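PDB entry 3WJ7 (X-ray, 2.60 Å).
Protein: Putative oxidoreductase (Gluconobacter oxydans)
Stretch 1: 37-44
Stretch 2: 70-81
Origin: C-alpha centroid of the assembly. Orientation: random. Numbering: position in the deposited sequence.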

ATOM      1  N   GLY A  37      13.282 -40.978   1.055  1.00 52.80           N
ATOM      2  CA  GLY A  37      13.850 -41.191   2.406  1.00 53.59           C
ATOM      3  C   GLY A  37      14.771 -40.153   3.077  1.00 56.03           C
ATOM      4  O   GLY A  37      15.744 -40.514   3.727  1.00 55.28           O
ATOM      5  N   HIS A  38      14.476 -38.865   2.935  1.00 54.58           N
ATOM      6  CA  HIS A  38      15.079 -37.858   3.800  1.00 51.86           C
ATOM      7  C   HIS A  38      14.422 -37.930   5.153  1.00 50.90           C
ATOM      8  O   HIS A  38      13.275 -38.368   5.257  1.00 51.98           O
ATOM      9  CB  HIS A  38      14.838 -36.470   3.214  1.00 50.93           C
ATOM     10  CG  HIS A  38      15.595 -36.230   1.957  1.00 52.43           C
ATOM     11  ND1 HIS A  38      16.480 -35.187   1.814  1.00 56.28           N
ATOM     12  CD2 HIS A  38      15.646 -36.930   0.799  1.00 55.84           C
ATOM     13  CE1 HIS A  38      17.030 -35.242   0.613  1.00 57.14           C
ATOM     14  NE2 HIS A  38      16.545 -36.295  -0.021  1.00 56.52           N
ATOM     15  N   ARG A  39      15.122 -37.494   6.190  1.00 52.55           N
ATOM     16  CA  ARG A  39      14.462 -37.277   7.470  1.00 54.62           C
ATOM     17  C   ARG A  39      13.925 -35.848   7.465  1.00 51.38           C
ATOM     18  O   ARG A  39      14.684 -34.879   7.345  1.00 50.71           O
ATOM     19  CB  ARG A  39      15.406 -37.495   8.670  1.00 62.86           C
ATOM     20  CG  ARG A  39      16.688 -38.258   8.382  1.00 79.28           C
ATOM     21  CD  ARG A  39      17.387 -38.591   9.699  1.00105.21           C
ATOM     22  NE  ARG A  39      18.537 -39.500   9.570  1.00118.78           N
ATOM     23  CZ  ARG A  39      19.129 -40.127  10.593  1.00122.67           C
ATOM     24  NH1 ARG A  39      18.689 -39.962  11.839  1.00121.17           N
ATOM     25  NH2 ARG A  39      20.167 -40.926  10.372  1.00124.53           N
ATOM     26  N   LEU A  40      12.618 -35.714   7.612  1.00 50.55           N
ATOM     27  CA  LEU A  40      11.988 -34.405   7.535  1.00 48.29           C
ATOM     28  C   LEU A  40      11.740 -33.675   8.864  1.00 45.80           C
ATOM     29  O   LEU A  40      11.403 -34.266   9.894  1.00 44.69           O
ATOM     30  CB  LEU A  40      10.705 -34.508   6.730  1.00 49.34           C
ATOM     31  CG  LEU A  40      10.780 -34.909   5.248  1.00 50.12           C
ATOM     32  CD1 LEU A  40       9.380 -34.852   4.664  1.00 51.77           C
ATOM     33  CD2 LEU A  40      11.688 -34.012   4.411  1.00 52.45           C
ATOM     34  N   ARG A  41      11.964 -32.370   8.831  1.00 43.34           N
ATOM     35  CA  ARG A  41      11.434 -31.463   9.835  1.00 41.58           C
ATOM     36  C   ARG A  41      10.602 -30.385   9.078  1.00 41.15           C
ATOM     37  O   ARG A  41      11.008 -29.867   8.044  1.00 41.09           O
ATOM     38  CB  ARG A  41      12.566 -30.858  10.687  1.00 41.28           C
ATOM     39  CG  ARG A  41      12.086 -29.871  11.773  1.00 44.91           C
ATOM     40  CD  ARG A  41      13.229 -29.279  12.615  1.00 42.48           C
ATOM     41  NE  ARG A  41      14.009 -30.331  13.239  1.00 42.76           N
ATOM     42  CZ  ARG A  41      15.280 -30.252  13.598  1.00 43.41           C
ATOM     43  NH1 ARG A  41      15.989 -29.144  13.406  1.00 42.54           N
ATOM     44  NH2 ARG A  41      15.858 -31.325  14.128  1.00 43.06           N
ATOM     45  N   LEU A  42       9.428 -30.053   9.569  1.00 41.50           N
ATOM     46  CA  LEU A  42       8.557 -29.170   8.808  1.00 42.00           C
ATOM     47  C   LEU A  42       8.361 -27.907   9.622  1.00 46.38           C
ATOM     48  O   LEU A  42       7.899 -27.984  10.736  1.00 57.59           O
ATOM     49  CB  LEU A  42       7.224 -29.871   8.517  1.00 37.17           C
ATOM     50  CG  LEU A  42       7.326 -31.237   7.798  1.00 36.05           C
ATOM     51  CD1 LEU A  42       5.971 -31.857   7.542  1.00 37.08           C
ATOM     52  CD2 LEU A  42       8.121 -31.219   6.503  1.00 34.89           C
ATOM     53  N   LEU A  43       8.759 -26.754   9.109  1.00 46.81           N
ATOM     54  CA  LEU A  43       8.495 -25.527   9.832  1.00 50.49           C
ATOM     55  C   LEU A  43       7.049 -25.163   9.552  1.00 55.61           C
ATOM     56  O   LEU A  43       6.615 -25.209   8.402  1.00 59.38           O
ATOM     57  CB  LEU A  43       9.423 -24.401   9.394  1.00 44.81           C
ATOM     58  CG  LEU A  43       9.304 -23.086  10.162  1.00 48.00           C
ATOM     59  CD1 LEU A  43      10.069 -23.103  11.493  1.00 45.77           C
ATOM     60  CD2 LEU A  43       9.772 -21.915   9.298  1.00 48.22           C
ATOM     61  N   VAL A  44       6.309 -24.868  10.614  1.00 58.76           N
ATOM     62  CA  VAL A  44       4.919 -24.392  10.522  1.00 60.89           C
ATOM     63  C   VAL A  44       4.709 -23.165  11.417  1.00 61.98           C
ATOM     64  O   VAL A  44       5.466 -22.961  12.389  1.00 53.28           O
ATOM     65  CB  VAL A  44       3.935 -25.460  11.006  1.00 62.32           C
ATOM     66  CG1 VAL A  44       3.975 -26.690  10.101  1.00 60.26           C
ATOM     67  CG2 VAL A  44       4.234 -25.816  12.464  1.00 64.28           C
ATOM     68  N   THR A  70      13.442 -17.775  16.420  1.00 65.32           N
ATOM     69  CA  THR A  70      12.745 -19.070  16.353  1.00 60.99           C
ATOM     70  C   THR A  70      13.270 -19.964  15.236  1.00 60.10           C
ATOM     71  O   THR A  70      12.908 -21.141  15.161  1.00 63.61           O
ATOM     72  CB  THR A  70      11.223 -18.921  16.156  1.00 61.14           C
ATOM     73  OG1 THR A  70      10.965 -18.156  14.965  1.00 66.57           O
ATOM     74  CG2 THR A  70      10.595 -18.247  17.351  1.00 58.70           C
ATOM     75  N   LEU A  71      14.128 -19.408  14.387  1.00 56.04           N
ATOM     76  CA  LEU A  71      14.675 -20.136  13.248  1.00 55.45           C
ATOM     77  C   LEU A  71      15.895 -20.963  13.592  1.00 62.21           C
ATOM     78  O   LEU A  71      16.051 -22.063  13.055  1.00 74.14           O
ATOM     79  CB  LEU A  71      15.021 -19.190  12.095  1.00 48.83           C
ATOM     80  CG  LEU A  71      13.892 -18.290  11.610  1.00 41.81           C
ATOM     81  CD1 LEU A  71      14.419 -17.335  10.583  1.00 40.11           C
ATOM     82  CD2 LEU A  71      12.734 -19.077  11.047  1.00 43.27           C
ATOM     83  N   ALA A  72      16.780 -20.442  14.447  1.00 61.96           N
ATOM     84  CA  ALA A  72      17.968 -21.212  14.849  1.00 55.58           C
ATOM     85  C   ALA A  72      17.601 -22.610  15.440  1.00 57.20           C
ATOM     86  O   ALA A  72      18.157 -23.629  15.000  1.00 57.37           O
ATOM     87  CB  ALA A  72      18.847 -20.404  15.785  1.00 51.40           C
ATOM     88  N   PRO A  73      16.644 -22.662  16.399  1.00 55.90           N
ATOM     89  CA  PRO A  73      16.109 -23.927  16.912  1.00 54.37           C
ATOM     90  C   PRO A  73      15.671 -24.864  15.810  1.00 52.32           C
ATOM     91  O   PRO A  73      15.895 -26.069  15.901  1.00 57.14           O
ATOM     92  CB  PRO A  73      14.864 -23.484  17.689  1.00 55.76           C
ATOM     93  CG  PRO A  73      15.205 -22.129  18.185  1.00 53.97           C
ATOM     94  CD  PRO A  73      16.132 -21.512  17.171  1.00 52.90           C
ATOM     95  N   ALA A  74      15.007 -24.329  14.790  1.00 44.96           N
ATOM     96  CA  ALA A  74      14.482 -25.195  13.724  1.00 41.00           C
ATOM     97  C   ALA A  74      15.582 -25.674  12.807  1.00 41.93           C
ATOM     98  O   ALA A  74      15.444 -26.710  12.242  1.00 42.46           O
ATOM     99  CB  ALA A  74      13.442 -24.476  12.897  1.00 40.85           C
ATOM    100  N   LEU A  75      16.655 -24.902  12.650  1.00 39.60           N
ATOM    101  CA  LEU A  75      17.739 -25.261  11.778  1.00 40.99           C
ATOM    102  C   LEU A  75      18.857 -26.045  12.519  1.00 43.82           C
ATOM    103  O   LEU A  75      19.835 -26.501  11.901  1.00 39.81           O
ATOM    104  CB  LEU A  75      18.318 -24.000  11.114  1.00 40.96           C
ATOM    105  CG  LEU A  75      17.531 -23.238  10.050  1.00 38.79           C
ATOM    106  CD1 LEU A  75      17.729 -21.723  10.173  1.00 36.88           C
ATOM    107  CD2 LEU A  75      17.870 -23.734   8.654  1.00 36.95           C
ATOM    108  N   LYS A  76      18.720 -26.240  13.828  1.00 45.54           N
ATOM    109  CA  LYS A  76      19.702 -27.111  14.515  1.00 47.52           C
ATOM    110  C   LYS A  76      19.733 -28.534  13.930  1.00 44.85           C
ATOM    111  O   LYS A  76      18.699 -29.191  13.809  1.00 46.06           O
ATOM    112  CB  LYS A  76      19.440 -27.110  16.023  1.00 52.49           C
ATOM    113  CG  LYS A  76      20.380 -27.962  16.843  1.00 55.31           C
ATOM    114  CD  LYS A  76      20.146 -27.661  18.307  1.00 61.62           C
ATOM    115  CE  LYS A  76      20.394 -28.893  19.149  1.00 67.16           C
ATOM    116  NZ  LYS A  76      20.248 -28.524  20.582  1.00 76.11           N
ATOM    117  N   GLY A  77      20.920 -28.974  13.515  1.00 48.99           N
ATOM    118  CA  GLY A  77      21.155 -30.330  12.990  1.00 42.32           C
ATOM    119  C   GLY A  77      20.703 -30.533  11.556  1.00 47.44           C
ATOM    120  O   GLY A  77      20.592 -31.684  11.088  1.00 45.52           O
ATOM    121  N   VAL A  78      20.426 -29.422  10.854  1.00 46.34           N
ATOM    122  CA  VAL A  78      19.855 -29.460   9.478  1.00 41.79           C
ATOM    123  C   VAL A  78      20.923 -29.385   8.361  1.00 41.15           C
ATOM    124  O   VAL A  78      21.685 -28.452   8.305  1.00 41.63           O
ATOM    125  CB  VAL A  78      18.803 -28.325   9.286  1.00 40.43           C
ATOM    126  CG1 VAL A  78      18.366 -28.200   7.823  1.00 37.43           C
ATOM    127  CG2 VAL A  78      17.607 -28.516  10.229  1.00 39.32           C
ATOM    128  N   LYS A  79      20.949 -30.341   7.449  1.00 43.35           N
ATOM    129  CA  LYS A  79      21.938 -30.344   6.385  1.00 47.62           C
ATOM    130  C   LYS A  79      21.430 -29.609   5.128  1.00 47.21           C
ATOM    131  O   LYS A  79      22.224 -28.986   4.381  1.00 45.47           O
ATOM    132  CB  LYS A  79      22.287 -31.815   6.049  1.00 54.52           C
ATOM    133  CG  LYS A  79      23.120 -32.033   4.778  1.00 61.58           C
ATOM    134  CD  LYS A  79      23.241 -33.515   4.412  1.00 69.98           C
ATOM    135  CE  LYS A  79      24.394 -33.767   3.433  1.00 71.64           C
ATOM    136  NZ  LYS A  79      24.038 -34.794   2.408  1.00 70.63           N
ATOM    137  N   ILE A  80      20.120 -29.748   4.888  1.00 41.43           N
ATOM    138  CA  ILE A  80      19.450 -29.340   3.651  1.00 40.40           C
ATOM    139  C   ILE A  80      18.126 -28.613   3.949  1.00 40.61           C
ATOM    140  O   ILE A  80      17.292 -29.051   4.775  1.00 38.71           O
ATOM    141  CB  ILE A  80      19.126 -30.543   2.751  1.00 42.17           C
ATOM    142  CG1 ILE A  80      20.407 -31.193   2.179  1.00 44.03           C
ATOM    143  CG2 ILE A  80      18.224 -30.146   1.599  1.00 41.40           C
ATOM    144  CD1 ILE A  80      20.208 -32.679   1.976  1.00 40.68           C
ATOM    145  N   LEU A  81      17.967 -27.499   3.254  1.00 36.62           N
ATOM    146  CA  LEU A  81      16.835 -26.649   3.387  1.00 33.36           C
ATOM    147  C   LEU A  81      16.157 -26.461   2.021  1.00 32.77           C
ATOM    148  O   LEU A  81      16.794 -26.077   1.023  1.00 30.68           O
ATOM    149  CB  LEU A  81      17.256 -25.308   3.965  1.00 32.10           C
ATOM    150  CG  LEU A  81      16.131 -24.264   3.904  1.00 33.18           C
ATOM    151  CD1 LEU A  81      14.946 -24.666   4.796  1.00 33.63           C
ATOM    152  CD2 LEU A  81      16.643 -22.889   4.287  1.00 32.99           C
TER

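The contact is organised around one arginine. Arg41 reaches from its strand with chi1 and chi2 both at 180° (t), and chi3 then bends to -57° (m). At the tip, Arg41 NH1 donates two hydrogen bonds to backbone carbonyls, to Lys76 O at 2.7 Å and to Ala74 O at 2.8 Å. Both are close to linear, 167° and 158° at the hydrogen, and both oxygens lie near the guanidinium plane, at its edge, where the N-H bonds point. NE and NH2 are bonded elsewhere in the structure, so each of the three guanidinium nitrogens has a hydrogen-bond partner.

Neither acceptor takes a backbone hydrogen bond within its own stretch. The short helix at about 71-75 is weakly bonded: Leu75 N bonds to Leu71 O at 2.9 Å and only weakly to Ala72 O at 3.1 Å. A type II turn then runs from Leu75 to Val78, closed by Val78 N to Leu75 O at 3.2 Å, with Gly77 at positive phi, a conformation that favours glycine. Carbonyls near the end of the helix and in the turn thus converge on a single nitrogen, a backbone site for NH1, with no acidic side chain from the second stretch taking part. Val78 CG2 adds an apolar neighbour 3.6 Å from Arg41 NH1.

The strand and helix run nearly antiparallel, at 163°, with axes 10.0 Å apart at closest approach. Across this spacing the packing is apolar: Leu43 points toward the second stretch, and Leu43 CD1 lies 3.9 Å from Ala74 CB, while Leu43 CD2 meets Leu71 CD2 more loosely at 4.5 Å. Leu71 starts sideways, but its end comes nearer. Leu40 and Leu42, flanking Arg41, are buried without touching this partner.

At the far end, His38 CE1 approaches Ile80 CD1 at 4.3 Å, ring edge to methyl. The interface is small, 298 Å² in all, and polar anchoring and apolar packing share it.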